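Local coordinates for protein PatF (Prochloron didemni, PDB 4BG2) that belongs to the cyanobactin prenyltransferase family and probably takes part in patellamide biosynthesis, with a barrel of antiparallel strands surrounded by helices, at residues Ala280-Glu285 against Cys297-Gln302; Lys115-Thr120 against His139-Glu144; Arg14-Val19 against Leu36-Ile41; Ser217-Ser222 against Thr286-Ser291. All blocks are in the same frame, centred on the assembly; numbering follows the deposited sequence. Where two conformers were deposited one is given.

All four contacts belong to one chain, built on an antiparallel barrel of ten strands. Along the sequence interaction 3 closes first, then interaction 2. Interactions 1 and 4 follow and cross, their segments alternating. Interactions 1 and 2 pair strands of the same barrel, centres about 21 Å apart. Interaction 3 joins helices 3-25 and 34-42 outside it and touches interaction 1 through Q302 and F18. Interaction 4 lies about 15 Å from interaction 1, centre to centre, and uses the short helix 285-288 between the last two strands. Interactions 3 and 4 are about 36 Å apart between centres, across the chain's centre. Interactions 1 and 2 thus build the wall; 3 and 4 join parts outside.

Interaction 1. Residues Ala280-Glu285 against Cys297-Gln302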
# COMPACT_ATOMS: atom_id res chain seq x y z
N ALA A 280 8.23 2.90 5.16
CA ALA A 280 8.48 3.21 3.77
C ALA A 280 8.12 4.64 3.50
O ALA A 280 7.14 5.16 4.01
CB ALA A 280 7.71 2.28 2.85
N ILE A 281 8.93 5.28 2.67
CA ILE A 281 8.61 6.57 2.16
C ILE A 281 8.21 6.42 0.70
O ILE A 281 8.93 5.81 -0.08
CB ILE A 281 9.81 7.53 2.27
CG1 ILE A 281 10.25 7.63 3.72
CG2 ILE A 281 9.44 8.91 1.71
CD1 ILE A 281 9.20 8.17 4.67
N ALA A 282 7.08 7.02 0.35
CA ALA A 282 6.59 7.02 -1.03
C ALA A 282 6.63 8.45 -1.52
O ALA A 282 6.03 9.35 -0.90
CB ALA A 282 5.18 6.45 -1.11
N VAL A 283 7.33 8.65 -2.63
CA VAL A 283 7.64 9.98 -3.13
C VAL A 283 7.93 9.91 -4.63
O VAL A 283 8.41 8.90 -5.12
CB VAL A 283 8.81 10.58 -2.29
CG1 VAL A 283 10.09 9.79 -2.43
CG2 VAL A 283 9.05 12.04 -2.64
N THR A 284 7.62 10.95 -5.38
CA THR A 284 7.99 11.00 -6.80
C THR A 284 9.46 11.42 -6.97
O THR A 284 10.05 12.06 -6.10
CB THR A 284 7.14 12.00 -7.59
OG1 THR A 284 7.37 13.30 -7.08
CG2 THR A 284 5.65 11.65 -7.51
N GLU A 285 10.04 11.05 -8.10
CA GLU A 285 11.38 11.51 -8.49
C GLU A 285 11.49 13.03 -8.34
O GLU A 285 12.44 13.53 -7.74
CB GLU A 285 11.65 11.14 -9.95
CG GLU A 285 13.11 11.28 -10.37
CD GLU A 285 13.34 10.89 -11.82
OE1 GLU A 285 12.37 10.86 -12.61
OE2 GLU A 285 14.49 10.60 -12.17
N CYS A 297 4.23 10.28 1.06
CA CYS A 297 3.51 9.40 1.96
C CYS A 297 4.48 8.65 2.84
O CYS A 297 5.49 8.18 2.36
CB CYS A 297 2.71 8.38 1.17
SG CYS A 297 1.21 9.07 0.50
N PHE A 298 4.15 8.54 4.12
CA PHE A 298 4.99 7.86 5.09
C PHE A 298 4.20 6.65 5.66
O PHE A 298 3.17 6.81 6.29
CB PHE A 298 5.31 8.87 6.18
CG PHE A 298 6.45 8.50 7.08
CD1 PHE A 298 6.53 7.26 7.68
CD2 PHE A 298 7.42 9.44 7.38
CE1 PHE A 298 7.58 6.93 8.54
CE2 PHE A 298 8.47 9.14 8.25
CZ PHE A 298 8.56 7.87 8.82
N TYR A 299 4.74 5.46 5.46
CA TYR A 299 4.09 4.20 5.83
C TYR A 299 4.87 3.59 6.98
O TYR A 299 6.08 3.70 7.00
CB TYR A 299 4.14 3.24 4.63
CG TYR A 299 3.23 3.61 3.50
CD1 TYR A 299 3.61 4.49 2.50
CD2 TYR A 299 1.93 3.07 3.43
CE1 TYR A 299 2.74 4.82 1.45
CE2 TYR A 299 1.07 3.39 2.40
CZ TYR A 299 1.47 4.25 1.42
OH TYR A 299 0.56 4.56 0.42
N TYR A 300 4.18 2.96 7.92
CA TYR A 300 4.82 2.11 8.90
C TYR A 300 3.95 0.87 9.11
O TYR A 300 2.72 0.96 9.04
CB TYR A 300 5.11 2.87 10.20
CG TYR A 300 3.90 3.33 10.96
CD1 TYR A 300 3.30 4.54 10.67
CD2 TYR A 300 3.38 2.58 11.99
CE1 TYR A 300 2.20 4.98 11.39
CE2 TYR A 300 2.29 3.01 12.72
CZ TYR A 300 1.70 4.20 12.40
OH TYR A 300 0.59 4.61 13.11
N ASP A 301 4.61 -0.25 9.40
CA ASP A 301 4.00 -1.57 9.43
C ASP A 301 4.15 -2.16 10.82
O ASP A 301 5.26 -2.18 11.38
CB ASP A 301 4.68 -2.46 8.39
CG ASP A 301 3.98 -3.81 8.17
OD1 ASP A 301 2.78 -3.98 8.52
OD2 ASP A 301 4.64 -4.73 7.62
N GLN A 302 3.03 -2.62 11.38
CA GLN A 302 3.00 -3.24 12.69
C GLN A 302 2.38 -4.63 12.61
O GLN A 302 1.39 -4.84 11.89
CB GLN A 302 2.23 -2.35 13.66
CG GLN A 302 2.93 -1.03 13.95
CD GLN A 302 2.10 -0.11 14.82
OE1 GLN A 302 1.08 0.39 14.37
NE2 GLN A 302 2.55 0.15 16.04
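A280 and A282 of strand 276-284 pair with Y299 and C297 of strand 295-303, the last two strands of an antiparallel barrel consistent with the ABBA prenyltransferase fold. The segments run antiparallel, at 158°. Backbone hydrogen bonds form two pairs. In the first, Y299 N gives to A280 O at 2.8 Å, and A280 N gives back to Y299 O at 2.9 Å. The A280 N-H comes from above the Y299 carbonyl plane. In the second, A282 N donates to C297 O at 2.8 Å, almost straight at 175°, and C297 N returns a bond to A282 O. Between these lies the non-hydrogen-bonded pair I281 and F298. Here I281 CA makes a CA-H...O contact of 3.5 Å with C297 O.

Apolar contacts occur on both faces. On the I281 and F298 face, I281 chi2 (-61°) sets CD1 over the F298 ring in a CH-pi contact, 3.7 Å from its centroid. The methyl is offset toward the rim, with CD2 its nearest ring atom. I266 and C270 of helix 261-272 also pack on F298, so this face looks outward. On the other, probably inner, face A282 CB meets C297 CB at 3.9 Å and approaches the edge of the Y299 ring at CE1. The Y299 ring also meets F244. Paired amides hold the strands in register, while side-chain contacts between them are made by carbon atoms on both faces.

Interaction 2. Residues Lys115-Thr120 against His139-Glu144; sequences KIINNT and HIKPEE
A classic beta bulge sets I117 and N118 together against H139, in the hairpin of strands 116-124 and 133-140. It shifts the register by one residue. I117 N donates to H139 O at 2.8 Å, and H139 N donates to N118 O at 2.9 Å. Before the bulge, I116 and I140 form a non-hydrogen-bonded antiparallel pair. Past the end of strand 133-140, K141 N still bonds K115 O at 2.9 Å, nearly straight at 177°. The chain then bends through a type I turn from K141 to E144.

That turn brings E144 back to K115. The two side chains cross at about a right angle, with K115 CG 3.8 Å from E144 CB. The contact is made by methylenes; the K115 ammonium goes on to a salt bridge with E148 and a hydrogen bond to the D145 carbonyl. K141 lays its stem across I117, CG to CG1 at 3.7 Å, and its NZ bonds the R114 carbonyl.

H139 lies against N118 and T120. T120 CG2 touches its ring edge 3.6 Å from NE2, while T120 OG1 bonds Y137 N and E67. With CG between the backbone N and the carbonyl carbon (chi1 66°), the N118 side chain lies alongside that of H139. Both point the same way, with amide and ring planes 83° apart. N118 OD1 is buried without a hydrogen-bonding partner and lies in the plane of the imidazole, 3.3 Å from H139 CD2.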
# COMPACT_ATOMS: atom_id res chain seq x y z
N LYS A 115 -0.01 -18.31 -7.94
CA LYS A 115 1.12 -17.38 -7.90
C LYS A 115 0.86 -16.11 -7.10
O LYS A 115 1.66 -15.18 -7.13
CB LYS A 115 1.52 -17.04 -9.32
CG LYS A 115 1.91 -18.29 -10.10
CD LYS A 115 1.99 -18.00 -11.59
CE LYS A 115 2.50 -19.20 -12.34
NZ LYS A 115 2.94 -18.74 -13.67
N ILE A 116 -0.25 -16.11 -6.37
CA ILE A 116 -0.69 -14.97 -5.58
C ILE A 116 -0.66 -15.37 -4.10
O ILE A 116 -1.18 -16.42 -3.72
CB ILE A 116 -2.11 -14.50 -6.00
CG1 ILE A 116 -2.09 -14.03 -7.44
CG2 ILE A 116 -2.59 -13.36 -5.12
CD1 ILE A 116 -3.44 -13.73 -8.05
N ILE A 117 -0.03 -14.53 -3.28
CA ILE A 117 0.05 -14.75 -1.84
C ILE A 117 -1.28 -14.39 -1.19
O ILE A 117 -1.87 -15.18 -0.47
CB ILE A 117 1.17 -13.91 -1.17
CG1 ILE A 117 2.54 -14.32 -1.71
CG2 ILE A 117 1.15 -14.10 0.33
CD1 ILE A 117 3.67 -13.39 -1.31
N ASN A 118 -1.74 -13.18 -1.46
CA ASN A 118 -2.96 -12.68 -0.85
C ASN A 118 -3.36 -11.39 -1.51
O ASN A 118 -2.65 -10.87 -2.38
CB ASN A 118 -2.79 -12.45 0.66
CG ASN A 118 -1.80 -11.33 1.00
OD1 ASN A 118 -1.71 -10.31 0.34
ND2 ASN A 118 -1.11 -11.51 2.10
N ASN A 119 -4.49 -10.88 -1.08
CA ASN A 119 -4.81 -9.46 -1.24
C ASN A 119 -4.95 -8.83 0.14
O ASN A 119 -5.19 -9.52 1.11
CB ASN A 119 -6.06 -9.27 -2.08
CG ASN A 119 -7.30 -9.81 -1.40
OD1 ASN A 119 -7.64 -10.99 -1.53
ND2 ASN A 119 -7.98 -8.94 -0.66
N THR A 120 -4.75 -7.52 0.21
CA THR A 120 -4.97 -6.77 1.42
C THR A 120 -6.40 -6.24 1.43
O THR A 120 -7.13 -6.35 0.44
CB THR A 120 -4.06 -5.51 1.48
OG1 THR A 120 -4.38 -4.67 0.39
CG2 THR A 120 -2.60 -5.86 1.38
N HIS A 139 -0.63 -9.12 -3.59
CA HIS A 139 0.77 -9.47 -3.42
C HIS A 139 1.10 -10.77 -4.13
O HIS A 139 0.53 -11.81 -3.83
CB HIS A 139 1.11 -9.58 -1.95
CG HIS A 139 1.07 -8.27 -1.25
ND1 HIS A 139 2.04 -7.31 -1.43
CD2 HIS A 139 0.18 -7.75 -0.37
CE1 HIS A 139 1.75 -6.25 -0.69
NE2 HIS A 139 0.62 -6.49 -0.05
N ILE A 140 2.04 -10.68 -5.06
CA ILE A 140 2.39 -11.77 -5.96
C ILE A 140 3.59 -12.50 -5.39
O ILE A 140 4.42 -11.88 -4.74
CB ILE A 140 2.72 -11.19 -7.35
CG1 ILE A 140 1.50 -10.44 -7.90
CG2 ILE A 140 3.14 -12.28 -8.32
CD1 ILE A 140 1.84 -9.47 -9.01
N LYS A 141 3.67 -13.81 -5.62
CA LYS A 141 4.80 -14.60 -5.13
C LYS A 141 6.04 -14.17 -5.89
O LYS A 141 6.02 -14.14 -7.12
CB LYS A 141 4.55 -16.10 -5.31
CG LYS A 141 3.45 -16.64 -4.41
CD LYS A 141 3.35 -18.15 -4.48
CE LYS A 141 2.22 -18.66 -3.61
NZ LYS A 141 1.91 -20.09 -3.90
N PRO A 142 7.11 -13.79 -5.17
CA PRO A 142 8.33 -13.29 -5.84
C PRO A 142 9.02 -14.26 -6.77
O PRO A 142 9.63 -13.81 -7.74
CB PRO A 142 9.25 -12.96 -4.67
CG PRO A 142 8.32 -12.57 -3.59
CD PRO A 142 7.17 -13.53 -3.73
N GLU A 143 8.95 -15.56 -6.48
CA GLU A 143 9.72 -16.57 -7.22
C GLU A 143 8.94 -17.30 -8.30
O GLU A 143 9.38 -18.33 -8.80
CB GLU A 143 10.33 -17.59 -6.24
CG GLU A 143 11.48 -17.01 -5.44
CD GLU A 143 12.71 -16.78 -6.31
OE1 GLU A 143 13.29 -17.78 -6.80
OE2 GLU A 143 13.08 -15.59 -6.50
N GLU A 144 7.79 -16.76 -8.69
CA GLU A 144 7.04 -17.31 -9.80
C GLU A 144 7.21 -16.40 -11.02
O GLU A 144 7.47 -15.20 -10.86
CB GLU A 144 5.55 -17.43 -9.43
CG GLU A 144 5.26 -18.32 -8.24
CD GLU A 144 5.37 -19.81 -8.54
OE1 GLU A 144 5.41 -20.21 -9.73
OE2 GLU A 144 5.43 -20.60 -7.58

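Interaction 3. Residues Arg14-Val19 against Leu36-Ile41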
# COMPACT_ATOMS: atom_id res chain seq x y z
N ARG A 14 -4.75 -6.33 19.41
CA ARG A 14 -3.57 -5.53 19.01
C ARG A 14 -3.76 -4.82 17.67
O ARG A 14 -3.39 -3.66 17.50
CB ARG A 14 -2.32 -6.41 18.95
CG ARG A 14 -1.69 -6.66 20.30
CD ARG A 14 -0.19 -6.92 20.18
NE ARG A 14 0.27 -7.84 21.21
CZ ARG A 14 0.07 -9.16 21.22
NH1 ARG A 14 -0.61 -9.76 20.24
NH2 ARG A 14 0.55 -9.88 22.22
N ARG A 15 -4.34 -5.54 16.72
CA ARG A 15 -4.69 -5.00 15.41
C ARG A 15 -5.46 -3.69 15.55
O ARG A 15 -5.14 -2.68 14.91
CB ARG A 15 -5.64 -5.96 14.72
CG ARG A 15 -5.25 -6.36 13.35
CD ARG A 15 -6.22 -7.46 12.93
NE ARG A 15 -5.70 -8.77 13.24
CZ ARG A 15 -6.32 -9.90 13.00
NH1 ARG A 15 -7.52 -9.91 12.43
NH2 ARG A 15 -5.73 -11.04 13.33
N LEU A 16 -6.52 -3.75 16.34
CA LEU A 16 -7.40 -2.60 16.55
C LEU A 16 -6.64 -1.47 17.24
O LEU A 16 -6.83 -0.31 16.92
CB LEU A 16 -8.59 -3.03 17.41
CG LEU A 16 -9.74 -2.04 17.54
CD1 LEU A 16 -10.14 -1.48 16.19
CD2 LEU A 16 -10.92 -2.71 18.23
N GLN A 17 -5.79 -1.82 18.18
CA GLN A 17 -5.02 -0.83 18.91
C GLN A 17 -4.06 -0.07 17.98
O GLN A 17 -3.99 1.14 18.05
CB GLN A 17 -4.30 -1.46 20.09
CG GLN A 17 -3.59 -0.41 20.92
CD GLN A 17 -4.52 0.65 21.47
OE1 GLN A 17 -5.64 0.36 21.90
NE2 GLN A 17 -4.08 1.90 21.45
N PHE A 18 -3.39 -0.78 17.08
CA PHE A 18 -2.60 -0.10 16.03
C PHE A 18 -3.42 0.95 15.29
O PHE A 18 -2.98 2.09 15.11
CB PHE A 18 -2.03 -1.08 15.00
CG PHE A 18 -1.12 -2.12 15.59
CD1 PHE A 18 -0.39 -1.85 16.73
CD2 PHE A 18 -1.00 -3.36 14.99
CE1 PHE A 18 0.44 -2.81 17.27
CE2 PHE A 18 -0.15 -4.32 15.52
CZ PHE A 18 0.57 -4.04 16.66
N VAL A 19 -4.60 0.53 14.83
CA VAL A 19 -5.45 1.41 14.05
C VAL A 19 -5.90 2.61 14.92
O VAL A 19 -5.85 3.75 14.48
CB VAL A 19 -6.65 0.64 13.47
CG1 VAL A 19 -7.69 1.58 12.95
CG2 VAL A 19 -6.20 -0.33 12.39
N LEU A 36 -16.56 0.97 9.82
CA LEU A 36 -16.77 -0.27 9.05
C LEU A 36 -15.45 -1.03 8.82
O LEU A 36 -15.41 -2.26 8.89
CB LEU A 36 -17.37 0.03 7.67
CG LEU A 36 -18.89 0.22 7.54
CD1 LEU A 36 -19.21 0.72 6.14
CD2 LEU A 36 -19.59 -1.11 7.81
N PHE A 37 -14.38 -0.30 8.52
CA PHE A 37 -13.11 -0.94 8.27
C PHE A 37 -12.58 -1.67 9.51
O PHE A 37 -12.06 -2.80 9.42
CB PHE A 37 -12.09 0.09 7.84
CG PHE A 37 -10.78 -0.50 7.48
CD1 PHE A 37 -10.67 -1.34 6.37
CD2 PHE A 37 -9.68 -0.28 8.27
CE1 PHE A 37 -9.45 -1.89 6.03
CE2 PHE A 37 -8.46 -0.84 7.94
CZ PHE A 37 -8.35 -1.65 6.83
N GLU A 38 -12.78 -1.06 10.67
CA GLU A 38 -12.36 -1.67 11.93
C GLU A 38 -13.08 -3.00 12.14
O GLU A 38 -12.46 -4.00 12.52
CB GLU A 38 -12.63 -0.70 13.09
CG GLU A 38 -11.73 0.54 13.08
CD GLU A 38 -12.03 1.53 14.22
OE1 GLU A 38 -12.96 1.30 15.01
OE2 GLU A 38 -11.30 2.54 14.35
N GLU A 39 -14.38 -3.03 11.88
CA GLU A 39 -15.13 -4.26 11.98
C GLU A 39 -14.60 -5.29 10.97
O GLU A 39 -14.47 -6.47 11.29
CB GLU A 39 -16.64 -4.02 11.75
CG GLU A 39 -17.24 -3.11 12.81
CD GLU A 39 -18.70 -2.74 12.57
OE1 GLU A 39 -19.07 -2.32 11.44
OE2 GLU A 39 -19.49 -2.86 13.53
N ALA A 40 -14.27 -4.84 9.76
CA ALA A 40 -13.82 -5.79 8.74
C ALA A 40 -12.51 -6.49 9.11
O ALA A 40 -12.36 -7.71 8.92
CB ALA A 40 -13.71 -5.11 7.40
N ILE A 41 -11.56 -5.75 9.66
CA ILE A 41 -10.25 -6.35 9.92
C ILE A 41 -10.25 -7.29 11.11
O ILE A 41 -9.38 -8.13 11.24
CB ILE A 41 -9.13 -5.32 10.11
CG1 ILE A 41 -9.30 -4.56 11.43
CG2 ILE A 41 -9.04 -4.42 8.88
CD1 ILE A 41 -8.31 -3.43 11.59
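R15 reaches across to I41 where helices 3-25 and 34-42 pack side by side on the outside of the barrel. The short helical segments run nearly antiparallel, at 154°, with axes 10.3 Å apart. R15 bends at chi3 (-92°), which turns NE out of the line of the chain. Its NH1 donates to I41 O at 2.8 Å, and the acceptor lies in the guanidinium plane. NH1 also bonds the I44 carbonyl, and NE forms a salt bridge with D304. A leucine in place of R15 would probably leave the I41 carbonyl and the D304 carboxylate without these partners.

With CG anti to its backbone N (chi1 -170°), L16 crosses E38 at about a right angle, CD1 4.0 Å from E38 CG. The E38 chain is extended beyond CG, and its carboxylate is held by R20 in a salt bridge and by Q23 in a hydrogen bond. V19 CG1 lies 4.0 Å from E38 OE2. The other V19 branch points at I41. These two side chains meet tip to tip, with V19 CG2 3.8 Å from I41 CD1.

Interaction 4. Residues Ser217-Ser222 against Thr286-Ser291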
# COMPACT_ATOMS: atom_id res chain seq x y z
N SER A 217 16.81 9.80 -11.52
CA SER A 217 17.76 10.81 -11.11
C SER A 217 18.90 10.21 -10.27
O SER A 217 18.79 9.10 -9.73
CB SER A 217 17.05 11.88 -10.30
OG SER A 217 16.69 11.37 -9.02
N ARG A 218 19.97 10.97 -10.15
CA ARG A 218 21.10 10.59 -9.30
C ARG A 218 20.65 10.43 -7.86
O ARG A 218 21.09 9.53 -7.15
CB ARG A 218 22.23 11.61 -9.42
CG ARG A 218 22.87 11.58 -10.81
CD ARG A 218 24.06 12.49 -10.93
NE ARG A 218 23.68 13.91 -10.96
CZ ARG A 218 24.01 14.79 -11.91
NH1 ARG A 218 24.75 14.44 -12.96
NH2 ARG A 218 23.60 16.05 -11.80
N LYS A 219 19.74 11.29 -7.42
CA LYS A 219 19.25 11.23 -6.05
C LYS A 219 18.51 9.90 -5.79
O LYS A 219 18.71 9.27 -4.75
CB LYS A 219 18.37 12.45 -5.74
CG LYS A 219 17.67 12.38 -4.39
CD LYS A 219 18.27 13.33 -3.39
CE LYS A 219 17.99 12.88 -1.95
NZ LYS A 219 18.37 11.48 -1.56
N VAL A 220 17.67 9.48 -6.74
CA VAL A 220 17.04 8.15 -6.67
C VAL A 220 18.07 7.03 -6.67
O VAL A 220 18.05 6.16 -5.80
CB VAL A 220 16.06 7.91 -7.84
CG1 VAL A 220 15.65 6.44 -7.90
CG2 VAL A 220 14.82 8.77 -7.65
N ASN A 221 19.00 7.08 -7.62
CA ASN A 221 20.07 6.09 -7.69
C ASN A 221 20.94 6.00 -6.46
O ASN A 221 21.41 4.92 -6.12
CB ASN A 221 20.92 6.26 -8.96
CG ASN A 221 20.29 5.55 -10.15
OD1 ASN A 221 20.43 4.33 -10.29
ND2 ASN A 221 19.54 6.30 -10.96
N SER A 222 21.11 7.11 -5.74
CA SER A 222 21.98 7.11 -4.57
C SER A 222 21.35 6.51 -3.33
O SER A 222 22.08 6.15 -2.41
CB SER A 222 22.50 8.52 -4.27
OG SER A 222 21.51 9.26 -3.59
N THR A 286 10.51 13.73 -8.91
CA THR A 286 10.44 15.19 -8.89
C THR A 286 10.49 15.75 -7.47
O THR A 286 11.19 16.69 -7.21
CB THR A 286 9.12 15.67 -9.56
OG1 THR A 286 9.16 15.36 -10.96
CG2 THR A 286 8.92 17.19 -9.36
N GLU A 287 9.72 15.16 -6.56
CA GLU A 287 9.68 15.65 -5.19
C GLU A 287 10.97 15.34 -4.43
O GLU A 287 11.32 16.06 -3.49
CB GLU A 287 8.47 15.11 -4.45
CG GLU A 287 8.34 15.60 -3.01
CD GLU A 287 7.90 17.06 -2.90
OE1 GLU A 287 7.32 17.60 -3.87
OE2 GLU A 287 8.16 17.65 -1.84
N LEU A 288 11.65 14.27 -4.81
CA LEU A 288 12.96 13.93 -4.22
C LEU A 288 14.07 14.91 -4.57
O LEU A 288 15.08 14.96 -3.88
CB LEU A 288 13.43 12.55 -4.66
CG LEU A 288 13.38 11.41 -3.66
CD1 LEU A 288 14.12 10.22 -4.27
CD2 LEU A 288 13.98 11.77 -2.30
N GLU A 289 13.90 15.65 -5.66
CA GLU A 289 14.91 16.62 -6.08
C GLU A 289 14.97 17.83 -5.14
O GLU A 289 15.95 18.57 -5.14
CB GLU A 289 14.62 17.11 -7.51
CG GLU A 289 14.73 16.08 -8.63
CD GLU A 289 16.15 15.56 -8.93
OE1 GLU A 289 16.86 15.14 -7.99
OE2 GLU A 289 16.54 15.52 -10.12
N LYS A 290 13.91 18.05 -4.36
CA LYS A 290 13.78 19.22 -3.49
C LYS A 290 14.66 19.09 -2.24
O LYS A 290 15.02 17.99 -1.85
CB LYS A 290 12.31 19.45 -3.10
CG LYS A 290 11.32 19.75 -4.24
CD LYS A 290 9.89 19.57 -3.73
CE LYS A 290 8.80 20.34 -4.48
NZ LYS A 290 8.72 20.03 -5.93
N SER A 291 15.02 20.22 -1.63
CA SER A 291 15.84 20.22 -0.41
C SER A 291 15.11 19.54 0.77
O SER A 291 15.74 18.96 1.68
CB SER A 291 16.24 21.66 -0.02
OG SER A 291 15.13 22.42 0.42
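K219 and E289 bring the two backbones closest, with their CA atoms 6.9 Å apart. Residues 218-222 are helical and start from S217, the N-cap. S217 OG accepts from V220 N at 3.1 Å. Facing them, a weakly bonded helix at about 286-288 gives way to loop.

The contact between the segments is made by side chains and the L288 carbonyl. L288 CD1 meets V220 CG2 at 3.7 Å, and the two side chains cross at about a right angle. Strand 242-247 lies beneath, with L243 touching V220 and F245 touching L288. K219 bends at chi2 (108°), and its methylenes pass over the L288 carbonyl, CD 3.6 Å from O. Its NZ makes a weak hydrogen bond to the Y256 carbonyl. An alanine in place of K219 would probably uncover the L288 carbonyl and leave the Y256 carbonyl without this weak donor. The bent E289 side chain ends near the start of the helix, with OE2 3.7 Å from S217 CB. The helix N-terminus may favour its negative charge. This is an N-capped helix docked by its first turn on the short helical link between the last two barrel strands.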